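Local coordinates for protein probable ribosomal RNA small subunit methyltransferase (Thermus thermophilus, PDB 3DMG) that binds S-adenosyl-L-methionine and S-adenosyl-L-homocysteine and probably methylates RNA of the small ribosomal subunit, at residues A[7-12]-A[288-293]; A[218-223]-A[245-250]; A[235-240]-A[301-306]; A[321-326]-A[351-356]. All coordinates share one frame; numbering follows the deposited sequence. Where two conformers were deposited one is given.

In the fold
Interactions 2, 3 and 4 all lie in the Rossmann-like methyltransferase domain, and interaction 1 ties the N-terminal helix 5-9 to it. At the centre of the domain's mixed sheet, interaction 3 pairs strands 236-240 and 299-304. Interaction 2 packs helices 214-227 and 248-253 on one face, its centre about 9 Å from that of interaction 3. On the other face, helix 317-329 belongs to interaction 4 and also touches both segments of interaction 1, about 16 Å away centre to centre. Interactions 1 and 2, about 25 Å apart between centres, lie near the adenine and amino-acid ends of one S-adenosyl-L-homocysteine. Along the chain, interaction 2 is nested inside interaction 1, interaction 3 alternates with both, and interaction 4 follows.

Interaction 1: residues A[7-12]-A[288-293]; sequences AYHRLT and DVDEAL. With SAH (S-adenosyl-L-homocysteine), chain H.
His-9 and Glu-291 mark the nearest approach of the two backbones, 7.8 Å from CA to CA, where the N-terminal helix 5-9 meets the loop after strand 283-286 of the Rossmann-like methyltransferase fold. That loop makes a type II' turn over 288-291 and runs on into a type I turn over 290-293. Tyr-8 reaches it with CG anti to its backbone N (chi1 175°), and its OH donates at 2.6 Å to Asp-288 OD1, which accepts through its syn lone pair. The same OD1 accepts a hydrogen bond from N6 of S-adenosyl-L-homocysteine at 2.9 Å, so Tyr-8 probably helps to position the carboxylate that binds adenine N6, its OH itself close to N6. Lys-24 forms a salt bridge with OD2, and a water links OD2 to His-9 ND1. Val-289 adds a second adenine contact, its backbone N donating to N1 of the ligand at 2.9 Å, while its CG2 packs 3.5 Å from Tyr-8 CE2. One face of the His-9 imidazole lies against Tyr-8 CD2. Its NE2 donates to Asp-290 OD1 at 2.8 Å, tilted 18° from the ring plane. The turn is braced internally by an almost straight bond, 3.1 Å from Asp-288 N to Glu-291 OE1.

Interaction 2: residues A[218-223]-A[245-250]; sequences LLLEAL and GALTLP. With SAH (S-adenosyl-L-homocysteine), chain H.
Leu-220 and Leu-247 meet because each places CG opposite its own carbonyl carbon, with chi1 of -71° and -55°. The isobutyl groups cross aslant: CD2 of Leu-247 sits 3.7 Å from CG of Leu-220 and also rests near its CD2. The other branch of Leu-220 works separately. A chi2 of 177° extends its CD1 to 3.6 Å from the backbone O of Ala-246 and 3.9 Å from CG of Pro-250, the side chains of Leu-220 and Pro-250 crossing at about a right angle. The preceding residue, Leu-219, adds a looser methyl contact, 4.3 Å between its CD2 and that of Leu-247. Helix 214-227 is thus joined to the segment that leads from the glycine-rich loop after strand 236-240, the first signature motif of S-adenosylmethionine-dependent methyltransferases, into helix 248-253. Beneath the contact, Leu-219 and Leu-247 both settle on Val-303 of the sheet. The amino-acid end of S-adenosyl-L-homocysteine lies alongside, with its OXT 3.4 Å from Ala-246 CB, and Ser-216 of the same helix 214-227 hydrogen-bonds the ligand. No hydrogen bond crosses between the segments, and the buried Ala-246 O has no partner in the model. The association therefore probably rests on shape and exclusion of water rather than on directional bonds, with Ala-246 CB and Leu-247 CG bordering the ligand's carboxylate.

Interaction 3: residues A[235-240]-A[301-306]; sequences RQVLDL and IIVTNP. With SAH (S-adenosyl-L-homocysteine), chain H.
Val-237 to Leu-240 run beside Ile-301 to Thr-304 as neighbouring parallel strands at the centre of the Rossmann-like sheet, whose strand order is 3-2-1-4-5-7-6; the two directions differ by 20°. The middle is tight. Leu-238 is bonded to strand 299-304 through both its N, to Ile-301 O at 3.0 Å, and its O, which accepts from Val-303 N at 2.9 Å, nearly head-on to the carbonyl. On one face, Leu-238 and Ile-302 lie side by side pointing the same way, with CB and CG1 3.9 Å apart, and Leu-240 CD1 leans on Ile-302 CG2. The opposite face carries Val-237, Asp-239, Ile-301 and Val-303; there Asp-239 OD2 is taken by Thr-248. At the outer end the packing thins: exposed Arg-235 offers little more than its CB, 4.0 Å from Ile-301 CD1. The cofactor end is loose in another way, for the strands part beyond Leu-240. With chi1 of -173°, Thr-304 turns OG1 to donate to Leu-240 O at 2.9 Å, 24° off the carbonyl plane. A water then fills in between Asp-239, Leu-240 and Asn-305, first residue of the NPPF motif, accepting from Asn-305 N at 3.0 Å. Asn-305 O stands 3.3 Å from CG of S-adenosyl-L-homocysteine.

Interaction 4: residues A[321-326]-A[351-356]; sequences AFVNVA and EEKFGA. With SAH (S-adenosyl-L-homocysteine), chain H; SO4 (sulfate ion), chain C.
Lys-353, Phe-354 and Asn-324 carry most of this packing between helices 317-329 and 346-354 of the Rossmann-like domain; the first of these is the helix of the beta-alpha-beta crossover from strand 299-304 to strand 334-340. Lys-353 leans across the gap. Its chain bends at chi2 (-63°) and then extends, laying CG 4.1 Å from Val-323 CG1 and CD 3.4 Å from Asn-324 OD1 before NZ reaches that same oxygen at 3.2 Å in a weak hydrogen bond. A long ion pair with Glu-352 gives the ammonium a further partner on its own helix. Asn-324 was deposited in two conformers, so its bonds are tentative; in one of them the amide is split between two partners, OD1 facing the lysine and ND2 donating to sulfate O3 at 2.8 Å. The sulfate, probably from the crystallisation liquor, is also held by the backbone N of Arg-5. Phe-354 supplies the buried, apolar half. Its ring comes obliquely against helix 317-329, with CE2 4.5 Å from Val-323 CG1 and CZ 4.4 Å from Ala-326 CB, and meets the ring of Phe-336 in the sheet below. Helix 346-354 stops just after it, as Gly-355 turns to a positive phi of 102°. Elsewhere on helix 317-329, Phe-322 reaches the cofactor, its CZ 3.7 Å from adenine N3.

Interaction 1: residues A[7-12]-A[288-293]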
# COMPACT_ATOMS: atom_id res chain seq x y z
N ALA A 7 11.81 16.33 2.81
CA ALA A 7 10.91 16.58 1.67
C ALA A 7 9.98 15.40 1.41
O ALA A 7 8.81 15.62 1.11
CB ALA A 7 11.65 16.95 0.42
N TYR A 8 10.51 14.18 1.52
CA TYR A 8 9.66 13.00 1.32
C TYR A 8 8.48 12.99 2.32
O TYR A 8 7.33 12.69 1.95
CB TYR A 8 10.44 11.66 1.40
CG TYR A 8 9.44 10.54 1.29
CD1 TYR A 8 8.91 10.17 0.06
CD2 TYR A 8 8.88 9.97 2.45
CE1 TYR A 8 7.91 9.22 -0.04
CE2 TYR A 8 7.87 9.02 2.37
CZ TYR A 8 7.37 8.64 1.13
OH TYR A 8 6.35 7.73 1.04
N HIS A 9 8.78 13.32 3.57
CA HIS A 9 7.80 13.27 4.65
C HIS A 9 6.94 14.52 4.80
O HIS A 9 6.02 14.54 5.61
CB HIS A 9 8.48 12.97 5.97
CG HIS A 9 8.94 11.55 6.10
ND1 HIS A 9 8.07 10.49 6.14
CD2 HIS A 9 10.18 11.02 6.22
CE1 HIS A 9 8.75 9.36 6.28
NE2 HIS A 9 10.04 9.66 6.33
N ARG A 10 7.28 15.56 4.04
CA ARG A 10 6.58 16.84 4.17
C ARG A 10 5.17 16.79 3.58
O ARG A 10 4.96 16.27 2.49
CB ARG A 10 7.37 17.94 3.47
CG ARG A 10 6.81 19.34 3.71
CD ARG A 10 7.65 20.44 3.05
NE ARG A 10 7.88 20.19 1.63
CZ ARG A 10 9.05 20.34 1.01
NH1 ARG A 10 10.14 20.72 1.69
NH2 ARG A 10 9.16 20.10 -0.29
N LEU A 11 4.23 17.37 4.33
CA LEU A 11 2.85 17.53 3.86
C LEU A 11 2.70 18.94 3.33
O LEU A 11 3.05 19.90 4.04
CB LEU A 11 1.86 17.31 5.00
CG LEU A 11 2.02 16.07 5.88
CD1 LEU A 11 0.87 15.96 6.87
CD2 LEU A 11 2.08 14.84 5.03
N THR A 12 2.24 19.07 2.10
CA THR A 12 2.13 20.39 1.46
C THR A 12 0.67 20.67 1.12
O THR A 12 0.03 19.86 0.47
CB THR A 12 2.94 20.42 0.18
OG1 THR A 12 4.32 20.21 0.49
CG2 THR A 12 2.80 21.78 -0.50
N ASP A 288 4.59 4.99 7.00
CA ASP A 288 5.04 5.55 5.73
C ASP A 288 6.55 5.64 5.79
O ASP A 288 7.11 6.52 6.48
CB ASP A 288 4.45 6.95 5.53
CG ASP A 288 4.87 7.60 4.23
OD1 ASP A 288 5.43 6.90 3.35
OD2 ASP A 288 4.60 8.80 4.08
N VAL A 289 7.21 4.71 5.11
CA VAL A 289 8.67 4.52 5.26
C VAL A 289 9.01 4.44 6.77
O VAL A 289 8.46 3.56 7.46
CB VAL A 289 9.51 5.55 4.43
CG1 VAL A 289 10.95 5.07 4.28
CG2 VAL A 289 8.88 5.76 3.05
N ASP A 290 9.90 5.30 7.27
CA ASP A 290 10.29 5.24 8.67
C ASP A 290 9.52 6.17 9.60
O ASP A 290 9.94 6.42 10.71
CB ASP A 290 11.79 5.51 8.80
CG ASP A 290 12.20 6.90 8.31
OD1 ASP A 290 11.48 7.52 7.49
OD2 ASP A 290 13.27 7.38 8.76
N GLU A 291 8.35 6.63 9.15
CA GLU A 291 7.54 7.56 9.92
C GLU A 291 7.22 7.08 11.34
O GLU A 291 7.16 7.89 12.27
CB GLU A 291 6.26 7.88 9.12
CG GLU A 291 5.18 8.62 9.85
CD GLU A 291 4.00 7.76 10.12
OE1 GLU A 291 3.80 6.75 9.41
OE2 GLU A 291 3.27 8.10 11.06
N ALA A 292 7.01 5.78 11.48
CA ALA A 292 6.62 5.19 12.77
C ALA A 292 7.79 5.01 13.73
O ALA A 292 7.56 4.75 14.92
CB ALA A 292 5.92 3.85 12.56
N LEU A 293 9.02 5.11 13.24
CA LEU A 293 10.19 4.89 14.10
C LEU A 293 10.49 6.13 14.93
O LEU A 293 10.15 7.25 14.54
CB LEU A 293 11.43 4.52 13.28
CG LEU A 293 11.32 3.38 12.27
CD1 LEU A 293 12.69 3.12 11.61
CD2 LEU A 293 10.78 2.10 12.90
N SAH H . 9.12 -7.13 1.30
CA SAH H . 7.96 -7.81 0.63
CB SAH H . 7.14 -6.84 -0.24
CG SAH H . 7.94 -6.07 -1.28
SD SAH H . 6.92 -5.13 -2.44
C SAH H . 8.46 -8.94 -0.26
O SAH H . 9.67 -8.94 -0.51
OXT SAH H . 7.66 -9.77 -0.69
C5' SAH H . 7.15 -3.43 -1.82
C4' SAH H . 6.34 -3.15 -0.55
O4' SAH H . 6.59 -1.77 -0.28
C3' SAH H . 4.82 -3.39 -0.65
O3' SAH H . 4.39 -4.27 0.37
C2' SAH H . 4.29 -1.96 -0.50
O2' SAH H . 2.99 -1.88 0.04
C1' SAH H . 5.40 -1.32 0.32
N9 SAH H . 5.31 0.13 0.32
C8 SAH H . 4.88 0.95 -0.70
N7 SAH H . 4.97 2.23 -0.27
C5 SAH H . 5.47 2.23 1.00
C6 SAH H . 5.73 3.25 1.92
N6 SAH H . 5.48 4.55 1.63
N1 SAH H . 6.25 2.86 3.14
C2 SAH H . 6.46 1.54 3.48
N3 SAH H . 6.16 0.53 2.60
C4 SAH H . 5.68 0.89 1.37
O HOH W 1 5.20 10.23 6.43

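Interaction 2: residues A[218-223]-A[245-250]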
# COMPACT_ATOMS: atom_id res chain seq x y z
N LEU A 218 15.89 -14.07 -4.03
CA LEU A 218 17.26 -13.77 -4.47
C LEU A 218 18.02 -12.92 -3.45
O LEU A 218 19.19 -13.16 -3.16
CB LEU A 218 17.26 -13.09 -5.84
CG LEU A 218 18.59 -13.05 -6.59
CD1 LEU A 218 19.01 -14.46 -7.01
CD2 LEU A 218 18.52 -12.13 -7.80
N LEU A 219 17.32 -11.93 -2.88
CA LEU A 219 17.91 -11.09 -1.84
C LEU A 219 18.34 -11.94 -0.66
O LEU A 219 19.46 -11.77 -0.14
CB LEU A 219 16.92 -10.02 -1.37
CG LEU A 219 17.52 -9.01 -0.39
CD1 LEU A 219 16.85 -7.64 -0.52
CD2 LEU A 219 17.49 -9.47 1.07
N LEU A 220 17.46 -12.84 -0.23
CA LEU A 220 17.72 -13.70 0.93
C LEU A 220 18.90 -14.63 0.67
O LEU A 220 19.75 -14.82 1.54
CB LEU A 220 16.49 -14.50 1.31
CG LEU A 220 15.34 -13.71 1.94
CD1 LEU A 220 14.16 -14.62 2.18
CD2 LEU A 220 15.80 -13.01 3.22
N GLU A 221 18.96 -15.18 -0.53
CA GLU A 221 20.09 -16.03 -0.93
C GLU A 221 21.39 -15.23 -0.92
O GLU A 221 22.39 -15.71 -0.36
CB GLU A 221 19.82 -16.66 -2.28
CG GLU A 221 18.70 -17.68 -2.23
CD GLU A 221 18.25 -18.16 -3.60
OE1 GLU A 221 18.55 -17.47 -4.60
OE2 GLU A 221 17.60 -19.22 -3.67
N ALA A 222 21.38 -14.02 -1.48
CA ALA A 222 22.57 -13.17 -1.48
C ALA A 222 22.99 -12.83 -0.05
O ALA A 222 24.18 -12.84 0.29
CB ALA A 222 22.33 -11.90 -2.29
N LEU A 223 22.00 -12.55 0.80
CA LEU A 223 22.26 -12.17 2.18
C LEU A 223 22.87 -13.32 2.98
O LEU A 223 23.88 -13.12 3.66
CB LEU A 223 20.96 -11.67 2.84
CG LEU A 223 21.04 -11.21 4.30
CD1 LEU A 223 20.04 -10.10 4.57
CD2 LEU A 223 20.83 -12.37 5.28
N GLY A 245 5.62 -10.38 4.61
CA GLY A 245 6.79 -10.88 5.35
C GLY A 245 7.73 -11.87 4.67
O GLY A 245 8.42 -12.63 5.37
N ALA A 246 7.82 -11.82 3.34
CA ALA A 246 8.72 -12.74 2.63
C ALA A 246 10.16 -12.59 3.12
O ALA A 246 10.89 -13.58 3.20
CB ALA A 246 8.63 -12.54 1.12
N LEU A 247 10.59 -11.37 3.44
CA LEU A 247 11.93 -11.19 4.01
C LEU A 247 11.88 -11.25 5.54
O LEU A 247 12.82 -11.75 6.19
CB LEU A 247 12.52 -9.84 3.57
CG LEU A 247 12.59 -9.56 2.07
CD1 LEU A 247 13.23 -8.21 1.81
CD2 LEU A 247 13.37 -10.64 1.35
N THR A 248 10.80 -10.71 6.11
CA THR A 248 10.66 -10.54 7.56
C THR A 248 10.68 -11.86 8.32
O THR A 248 11.41 -12.00 9.29
CB THR A 248 9.34 -9.85 7.90
OG1 THR A 248 9.07 -8.82 6.93
CG2 THR A 248 9.41 -9.29 9.34
N LEU A 249 9.87 -12.81 7.86
CA LEU A 249 9.76 -14.09 8.56
C LEU A 249 11.08 -14.88 8.57
O LEU A 249 11.53 -15.29 9.65
CB LEU A 249 8.61 -14.94 8.02
CG LEU A 249 7.25 -14.77 8.72
CD1 LEU A 249 6.66 -13.39 8.51
CD2 LEU A 249 6.26 -15.85 8.23
N PRO A 250 11.70 -15.12 7.40
CA PRO A 250 12.99 -15.84 7.44
C PRO A 250 14.06 -15.14 8.28
O PRO A 250 14.76 -15.80 9.04
CB PRO A 250 13.41 -15.89 5.97
CG PRO A 250 12.09 -15.88 5.23
CD PRO A 250 11.28 -14.87 6.01
N SAH H . 9.12 -7.13 1.30
CA SAH H . 7.96 -7.81 0.63
CB SAH H . 7.14 -6.84 -0.24
CG SAH H . 7.94 -6.07 -1.28
SD SAH H . 6.92 -5.13 -2.44
C SAH H . 8.46 -8.94 -0.26
O SAH H . 9.67 -8.94 -0.51
OXT SAH H . 7.66 -9.77 -0.69
C5' SAH H . 7.15 -3.43 -1.82
C4' SAH H . 6.34 -3.15 -0.55
O4' SAH H . 6.59 -1.77 -0.28
C3' SAH H . 4.82 -3.39 -0.65
O3' SAH H . 4.39 -4.27 0.37
C2' SAH H . 4.29 -1.96 -0.50
O2' SAH H . 2.99 -1.88 0.04
C1' SAH H . 5.40 -1.32 0.32
N9 SAH H . 5.31 0.13 0.32
C8 SAH H . 4.88 0.95 -0.70
N7 SAH H . 4.97 2.23 -0.27
C5 SAH H . 5.47 2.23 1.00
C6 SAH H . 5.73 3.25 1.92
N6 SAH H . 5.48 4.55 1.63
N1 SAH H . 6.25 2.86 3.14
C2 SAH H . 6.46 1.54 3.48
N3 SAH H . 6.16 0.53 2.60
C4 SAH H . 5.68 0.89 1.37

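Interaction 3: residues A[235-240]-A[301-306]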
# COMPACT_ATOMS: atom_id res chain seq x y z
N ARG A 235 21.03 -9.47 15.55
CA ARG A 235 21.20 -8.21 14.85
C ARG A 235 19.86 -7.48 14.68
O ARG A 235 18.81 -8.11 14.53
CB ARG A 235 21.89 -8.42 13.49
CG ARG A 235 23.32 -9.01 13.57
CD ARG A 235 24.23 -8.12 14.40
NE ARG A 235 25.64 -8.50 14.28
CZ ARG A 235 26.50 -7.95 13.43
NH1 ARG A 235 26.12 -7.00 12.58
NH2 ARG A 235 27.76 -8.37 13.42
N GLN A 236 19.91 -6.16 14.73
CA GLN A 236 18.71 -5.36 14.51
C GLN A 236 18.52 -5.12 13.03
O GLN A 236 19.40 -4.57 12.37
CB GLN A 236 18.79 -4.05 15.29
CG GLN A 236 18.54 -4.25 16.78
CD GLN A 236 18.84 -3.01 17.60
OE1 GLN A 236 19.62 -2.16 17.19
NE2 GLN A 236 18.23 -2.92 18.78
N VAL A 237 17.37 -5.54 12.51
CA VAL A 237 17.09 -5.48 11.08
C VAL A 237 15.88 -4.62 10.83
O VAL A 237 14.89 -4.74 11.54
CB VAL A 237 16.80 -6.90 10.50
CG1 VAL A 237 16.37 -6.86 9.02
CG2 VAL A 237 18.05 -7.79 10.69
N LEU A 238 15.96 -3.75 9.83
CA LEU A 238 14.80 -3.03 9.31
C LEU A 238 14.46 -3.55 7.91
O LEU A 238 15.34 -3.64 7.05
CB LEU A 238 15.07 -1.53 9.25
CG LEU A 238 13.91 -0.63 8.79
CD1 LEU A 238 12.73 -0.68 9.76
CD2 LEU A 238 14.45 0.80 8.65
N ASP A 239 13.19 -3.91 7.72
CA ASP A 239 12.69 -4.42 6.43
C ASP A 239 11.81 -3.31 5.89
O ASP A 239 10.71 -3.07 6.42
CB ASP A 239 11.91 -5.73 6.65
CG ASP A 239 11.34 -6.32 5.37
OD1 ASP A 239 11.46 -5.70 4.30
OD2 ASP A 239 10.76 -7.42 5.45
N LEU A 240 12.32 -2.60 4.88
CA LEU A 240 11.56 -1.47 4.31
C LEU A 240 10.55 -1.98 3.27
O LEU A 240 10.93 -2.49 2.21
CB LEU A 240 12.51 -0.48 3.64
CG LEU A 240 13.45 0.32 4.53
CD1 LEU A 240 14.56 0.95 3.72
CD2 LEU A 240 12.68 1.41 5.32
N ILE A 301 21.38 -4.08 10.00
CA ILE A 301 21.13 -4.58 8.65
C ILE A 301 19.81 -3.98 8.20
O ILE A 301 18.84 -3.97 8.96
CB ILE A 301 21.00 -6.12 8.61
CG1 ILE A 301 22.26 -6.79 9.17
CG2 ILE A 301 20.76 -6.61 7.17
CD1 ILE A 301 22.11 -8.28 9.46
N ILE A 302 19.77 -3.48 6.97
CA ILE A 302 18.51 -3.03 6.39
C ILE A 302 18.32 -3.76 5.07
O ILE A 302 19.26 -3.87 4.27
CB ILE A 302 18.49 -1.50 6.23
CG1 ILE A 302 18.59 -0.87 7.63
CG2 ILE A 302 17.21 -1.04 5.52
CD1 ILE A 302 18.52 0.65 7.67
N VAL A 303 17.12 -4.32 4.87
CA VAL A 303 16.80 -5.05 3.64
C VAL A 303 15.59 -4.45 2.96
O VAL A 303 14.71 -3.92 3.63
CB VAL A 303 16.55 -6.57 3.90
CG1 VAL A 303 17.81 -7.20 4.49
CG2 VAL A 303 15.34 -6.79 4.81
N THR A 304 15.55 -4.54 1.64
CA THR A 304 14.37 -4.07 0.93
C THR A 304 14.23 -4.63 -0.48
O THR A 304 15.21 -4.74 -1.22
CB THR A 304 14.31 -2.50 0.88
OG1 THR A 304 13.05 -2.09 0.33
CG2 THR A 304 15.45 -1.91 0.03
N ASN A 305 12.99 -4.99 -0.81
CA ASN A 305 12.56 -5.20 -2.19
C ASN A 305 11.59 -4.03 -2.46
O ASN A 305 10.40 -4.13 -2.15
CB ASN A 305 11.84 -6.54 -2.34
CG ASN A 305 11.42 -6.81 -3.75
OD1 ASN A 305 11.63 -5.97 -4.61
ND2 ASN A 305 10.84 -7.98 -4.01
N PRO A 306 12.12 -2.88 -2.94
CA PRO A 306 11.25 -1.69 -3.00
C PRO A 306 10.13 -1.79 -4.01
O PRO A 306 10.22 -2.58 -4.98
CB PRO A 306 12.22 -0.56 -3.40
CG PRO A 306 13.58 -1.09 -3.09
CD PRO A 306 13.50 -2.57 -3.34
N SAH H . 9.12 -7.13 1.30
CA SAH H . 7.96 -7.81 0.63
CB SAH H . 7.14 -6.84 -0.24
CG SAH H . 7.94 -6.07 -1.28
SD SAH H . 6.92 -5.13 -2.44
C SAH H . 8.46 -8.94 -0.26
O SAH H . 9.67 -8.94 -0.51
OXT SAH H . 7.66 -9.77 -0.69
C5' SAH H . 7.15 -3.43 -1.82
C4' SAH H . 6.34 -3.15 -0.55
O4' SAH H . 6.59 -1.77 -0.28
C3' SAH H . 4.82 -3.39 -0.65
O3' SAH H . 4.39 -4.27 0.37
C2' SAH H . 4.29 -1.96 -0.50
O2' SAH H . 2.99 -1.88 0.04
C1' SAH H . 5.40 -1.32 0.32
N9 SAH H . 5.31 0.13 0.32
C8 SAH H . 4.88 0.95 -0.70
N7 SAH H . 4.97 2.23 -0.27
C5 SAH H . 5.47 2.23 1.00
C6 SAH H . 5.73 3.25 1.92
N6 SAH H . 5.48 4.55 1.63
N1 SAH H . 6.25 2.86 3.14
C2 SAH H . 6.46 1.54 3.48
N3 SAH H . 6.16 0.53 2.60
C4 SAH H . 5.68 0.89 1.37
O HOH W 2 11.19 -5.21 1.54

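Interaction 4: residues A[321-326]-A[351-356]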
# COMPACT_ATOMS: atom_id res chain seq x y z
N ALA A 321 13.20 7.16 -1.47
CA ALA A 321 13.21 7.43 -0.03
C ALA A 321 13.71 6.23 0.79
O ALA A 321 14.38 6.41 1.80
CB ALA A 321 11.83 7.89 0.47
N PHE A 322 13.40 5.01 0.35
CA PHE A 322 13.88 3.81 1.03
C PHE A 322 15.42 3.83 1.10
O PHE A 322 16.01 3.51 2.12
CB PHE A 322 13.47 2.55 0.28
CG PHE A 322 12.07 2.05 0.58
CD1 PHE A 322 11.11 2.80 1.26
CD2 PHE A 322 11.72 0.78 0.15
CE1 PHE A 322 9.85 2.27 1.50
CE2 PHE A 322 10.48 0.24 0.38
CZ PHE A 322 9.52 0.98 1.07
N VAL A 323 16.06 4.17 -0.03
CA VAL A 323 17.53 4.22 -0.07
C VAL A 323 18.06 5.30 0.87
O VAL A 323 19.01 5.05 1.64
CB VAL A 323 18.04 4.48 -1.49
CG1 VAL A 323 19.59 4.61 -1.49
CG2 VAL A 323 17.59 3.35 -2.40
N ASN A 324 17.46 6.49 0.81
CA ASN A 324 17.87 7.63 1.64
C ASN A 324 17.73 7.30 3.13
O ASN A 324 18.62 7.56 3.93
CB ASN A 324 17.05 8.88 1.28
CG ASN A 324 17.77 10.19 1.59
OD1 ASN A 324 18.94 10.22 1.97
ND2 ASN A 324 17.05 11.30 1.39
N VAL A 325 16.59 6.70 3.48
CA VAL A 325 16.32 6.31 4.85
C VAL A 325 17.26 5.18 5.31
O VAL A 325 17.77 5.19 6.41
CB VAL A 325 14.82 5.94 4.99
CG1 VAL A 325 14.57 5.13 6.24
CG2 VAL A 325 13.97 7.22 5.00
N ALA A 326 17.53 4.22 4.43
CA ALA A 326 18.48 3.16 4.75
C ALA A 326 19.84 3.71 5.16
O ALA A 326 20.40 3.32 6.20
CB ALA A 326 18.63 2.20 3.59
N GLU A 351 25.63 5.01 -4.73
CA GLU A 351 26.91 5.70 -4.77
C GLU A 351 26.82 7.05 -4.05
O GLU A 351 27.74 7.45 -3.34
CB GLU A 351 27.38 5.90 -6.22
CG GLU A 351 28.85 6.32 -6.37
CD GLU A 351 29.82 5.15 -6.36
OE1 GLU A 351 31.03 5.37 -6.59
OE2 GLU A 351 29.38 4.00 -6.13
N GLU A 352 25.69 7.72 -4.22
CA GLU A 352 25.46 9.03 -3.61
C GLU A 352 25.32 8.93 -2.09
O GLU A 352 25.94 9.69 -1.35
CB GLU A 352 24.22 9.68 -4.24
CG GLU A 352 23.80 11.01 -3.63
CD GLU A 352 22.47 11.49 -4.16
OE1 GLU A 352 21.83 10.77 -4.97
OE2 GLU A 352 22.05 12.60 -3.77
N LYS A 353 24.51 7.98 -1.64
CA LYS A 353 24.16 7.89 -0.22
C LYS A 353 25.14 7.10 0.64
O LYS A 353 25.20 7.32 1.86
CB LYS A 353 22.74 7.33 -0.03
CG LYS A 353 21.64 8.13 -0.72
CD LYS A 353 21.52 9.55 -0.18
CE LYS A 353 20.68 10.41 -1.12
NZ LYS A 353 20.29 11.69 -0.49
N PHE A 354 25.90 6.19 0.02
CA PHE A 354 26.82 5.32 0.76
C PHE A 354 28.29 5.53 0.42
O PHE A 354 29.16 5.21 1.24
CB PHE A 354 26.47 3.85 0.56
CG PHE A 354 25.21 3.43 1.24
CD1 PHE A 354 25.22 3.02 2.58
CD2 PHE A 354 24.00 3.42 0.54
CE1 PHE A 354 24.05 2.62 3.21
CE2 PHE A 354 22.82 3.02 1.17
CZ PHE A 354 22.85 2.61 2.51
N GLY A 355 28.56 6.04 -0.78
CA GLY A 355 29.93 6.26 -1.24
C GLY A 355 30.39 5.20 -2.22
O GLY A 355 31.22 5.46 -3.09
N ALA A 356 29.86 3.99 -2.06
CA ALA A 356 30.23 2.83 -2.88
C ALA A 356 29.12 1.80 -2.80
O ALA A 356 28.23 1.92 -1.97
CB ALA A 356 31.54 2.22 -2.38
N SAH H . 9.12 -7.13 1.30
CA SAH H . 7.96 -7.81 0.63
CB SAH H . 7.14 -6.84 -0.24
CG SAH H . 7.94 -6.07 -1.28
SD SAH H . 6.92 -5.13 -2.44
C SAH H . 8.46 -8.94 -0.26
O SAH H . 9.67 -8.94 -0.51
OXT SAH H . 7.66 -9.77 -0.69
C5' SAH H . 7.15 -3.43 -1.82
C4' SAH H . 6.34 -3.15 -0.55
O4' SAH H . 6.59 -1.77 -0.28
C3' SAH H . 4.82 -3.39 -0.65
O3' SAH H . 4.39 -4.27 0.37
C2' SAH H . 4.29 -1.96 -0.50
O2' SAH H . 2.99 -1.88 0.04
C1' SAH H . 5.40 -1.32 0.32
N9 SAH H . 5.31 0.13 0.32
C8 SAH H . 4.88 0.95 -0.70
N7 SAH H . 4.97 2.23 -0.27
C5 SAH H . 5.47 2.23 1.00
C6 SAH H . 5.73 3.25 1.92
N6 SAH H . 5.48 4.55 1.63
N1 SAH H . 6.25 2.86 3.14
C2 SAH H . 6.46 1.54 3.48
N3 SAH H . 6.16 0.53 2.60
C4 SAH H . 5.68 0.89 1.37
S SO4 C . 18.77 13.73 3.54
O1 SO4 C . 17.45 14.01 4.09
O2 SO4 C . 19.34 12.54 4.16
O3 SO4 C . 18.67 13.50 2.11
O4 SO4 C . 19.63 14.89 3.78